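Thiol-activated cytolysin (Desulfobulbus propionicus, PDB 6NAL) is a toxin of the cholesterol-dependent cytolysin family that probably assembles into large beta-barrel pores in target membranes. Local coordinates at residues 53-58 with 159-164. Numbering follows the deposited sequence.
Sequences CSYEAD and LMLKFG
Lys162, near the C-terminal end of helix 156-163, reaches segment 53-58 of strand 44-59 by lying across the ring of Tyr55. Its CB leaves the helix alongside the strand, and chi1 of -77° sets CG anti to the carbonyl carbon, where CG meets one margin of the ring, 3.6 Å from Tyr55 CE2. From CG the chain runs extended through CD to CE, so that the methylene CE rests almost over the middle of the ring, 3.7 Å from the Tyr55 centroid and 7° off the ring normal, a CH-pi contact. NZ then passes the centre while lifting away from the ring, 4.9 Å from the Tyr55 centroid and still over the face, adding a cation-pi interaction. The ammonium has stronger partners nearby: a salt bridge to Glu158, one helical turn back, and a hydrogen bond to Ser151. Lysine suits the place because its long aliphatic arm covers an aromatic face while its charge finds these polar groups.

Tyr55, its CB pointing toward the helix and its CG anti to the backbone N, suits its place by giving those methylenes a broad flat face. In the cytolysin fold, strand 44-59 belongs to a long, curved sheet, pairing antiparallel with strand 349-372; the Tyr55 backbone is hydrogen-bonded to Thr353. The axis of helix segment 159-163 crosses that of strand segment 53-58 at 49°, without any hydrogen bond between the two segments.

Leu161 suits the ring's edge through its branched end: CD2 lies 3.9 Å from Tyr55 CD2 and 3.5 Å from Tyr55 O, while CD1 sits 3.7 Å from Ala57 O. The small side chain of Ala57 also points toward the helix, its size suiting the close approach there.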
loop_
_atom_site.group_PDB
_atom_site.type_symbol
_atom_site.label_atom_id
_atom_site.label_comp_id
_atom_site.label_asym_id
_atom_site.label_seq_id
_atom_site.Cartn_x
_atom_site.Cartn_y
_atom_site.Cartn_z
ATOM N N CYS A 53 -13.806 -4.656 3.409
ATOM C CA CYS A 53 -13.322 -5.861 4.063
ATOM C C CYS A 53 -14.464 -6.553 4.773
ATOM O O CYS A 53 -15.485 -5.942 5.083
ATOM C CB CYS A 53 -12.261 -5.607 5.150
ATOM S SG CYS A 53 -10.955 -4.562 4.668
ATOM N N SER A 54 -14.249 -7.828 5.083
ATOM C CA SER A 54 -15.109 -8.584 5.965
ATOM C C SER A 54 -14.252 -9.303 7.007
ATOM O O SER A 54 -13.078 -9.602 6.800
ATOM C CB SER A 54 -15.984 -9.535 5.176
ATOM O OG SER A 54 -15.349 -10.743 4.885
ATOM N N TYR A 55 -14.815 -9.464 8.177
ATOM C CA TYR A 55 -14.134 -10.095 9.283
ATOM C C TYR A 55 -14.965 -11.314 9.625
ATOM O O TYR A 55 -16.187 -11.213 9.716
ATOM C CB TYR A 55 -14.008 -9.165 10.477
ATOM C CG TYR A 55 -13.282 -9.827 11.626
ATOM C CD1 TYR A 55 -11.902 -9.992 11.607
ATOM C CD2 TYR A 55 -13.979 -10.296 12.717
ATOM C CE1 TYR A 55 -11.229 -10.615 12.638
ATOM C CE2 TYR A 55 -13.308 -10.948 13.804
ATOM C CZ TYR A 55 -11.948 -11.097 13.744
ATOM O OH TYR A 55 -11.254 -11.696 14.745
ATOM N N GLU A 56 -14.300 -12.438 9.836
ATOM C CA GLU A 56 -14.904 -13.731 10.077
ATOM C C GLU A 56 -14.321 -14.239 11.377
ATOM O O GLU A 56 -13.087 -14.279 11.498
ATOM C CB GLU A 56 -14.520 -14.671 8.968
ATOM C CG GLU A 56 -15.385 -15.825 8.693
ATOM C CD GLU A 56 -15.560 -16.050 7.181
ATOM O OE1 GLU A 56 -15.918 -17.196 6.825
ATOM O OE2 GLU A 56 -15.392 -15.095 6.356
ATOM N N ALA A 57 -15.188 -14.696 12.292
ATOM C CA ALA A 57 -14.741 -15.279 13.552
ATOM C C ALA A 57 -15.868 -16.022 14.267
ATOM O O ALA A 57 -17.052 -15.770 14.037
ATOM C CB ALA A 57 -14.179 -14.204 14.485
ATOM N N ASP A 58 -15.483 -16.938 15.142
ATOM C CA ASP A 58 -16.460 -17.572 16.034
ATOM C C ASP A 58 -17.132 -16.534 16.923
ATOM O O ASP A 58 -16.461 -15.736 17.569
ATOM C CB ASP A 58 -15.760 -18.618 16.882
ATOM C CG ASP A 58 -15.300 -19.802 16.071
ATOM O OD1 ASP A 58 -15.840 -20.043 14.940
ATOM O OD2 ASP A 58 -14.376 -20.485 16.573
ATOM N N LEU A 159 -18.098 -4.750 16.413
ATOM C CA LEU A 159 -17.897 -4.788 17.852
ATOM C C LEU A 159 -18.338 -6.118 18.411
ATOM O O LEU A 159 -17.562 -6.807 19.076
ATOM C CB LEU A 159 -18.675 -3.657 18.534
ATOM C CG LEU A 159 -18.100 -3.182 19.870
ATOM C CD1 LEU A 159 -18.377 -1.754 20.241
ATOM C CD2 LEU A 159 -18.679 -4.060 20.985
HETATM N N MSE A 160 -19.566 -6.515 18.138
HETATM C CA MSE A 160 -20.087 -7.731 18.743
HETATM C C MSE A 160 -19.241 -8.895 18.327
HETATM O O MSE A 160 -18.913 -9.736 19.116
HETATM C CB MSE A 160 -21.526 -7.978 18.360
HETATM C CG MSE A 160 -22.528 -7.213 19.233
HETATM SE SE MSE A 160 -24.233 -7.036 18.255
HETATM C CE MSE A 160 -24.566 -8.895 17.879
ATOM N N LEU A 161 -18.829 -8.924 17.069
ATOM C CA LEU A 161 -18.132 -10.108 16.576
ATOM C C LEU A 161 -16.688 -10.223 17.075
ATOM O O LEU A 161 -16.155 -11.324 17.187
ATOM C CB LEU A 161 -18.143 -10.090 15.056
ATOM C CG LEU A 161 -17.715 -11.387 14.420
ATOM C CD1 LEU A 161 -18.581 -12.551 14.903
ATOM C CD2 LEU A 161 -17.797 -11.250 12.878
ATOM N N LYS A 162 -16.008 -9.113 17.286
ATOM C CA LYS A 162 -14.618 -9.169 17.680
ATOM C C LYS A 162 -14.481 -9.326 19.183
ATOM O O LYS A 162 -13.595 -10.036 19.641
ATOM C CB LYS A 162 -13.917 -7.911 17.202
ATOM C CG LYS A 162 -13.608 -7.954 15.716
ATOM C CD LYS A 162 -12.608 -6.855 15.333
ATOM C CE LYS A 162 -11.964 -7.096 13.971
ATOM N NZ LYS A 162 -11.101 -5.943 13.638
ATOM N N PHE A 163 -15.410 -8.761 19.941
ATOM C CA PHE A 163 -15.360 -8.700 21.388
ATOM C C PHE A 163 -16.370 -9.580 22.115
ATOM O O PHE A 163 -16.334 -9.626 23.343
ATOM C CB PHE A 163 -15.582 -7.245 21.807
ATOM C CG PHE A 163 -14.513 -6.334 21.312
ATOM C CD1 PHE A 163 -14.638 -5.692 20.091
ATOM C CD2 PHE A 163 -13.353 -6.145 22.054
ATOM C CE1 PHE A 163 -13.637 -4.863 19.620
ATOM C CE2 PHE A 163 -12.338 -5.305 21.595
ATOM C CZ PHE A 163 -12.473 -4.672 20.367
ATOM N N GLY A 164 -17.285 -10.242 21.421
ATOM C CA GLY A 164 -18.214 -11.150 22.092
ATOM C C GLY A 164 -18.958 -10.557 23.271
ATOM O O GLY A 164 -19.210 -11.256 24.263
#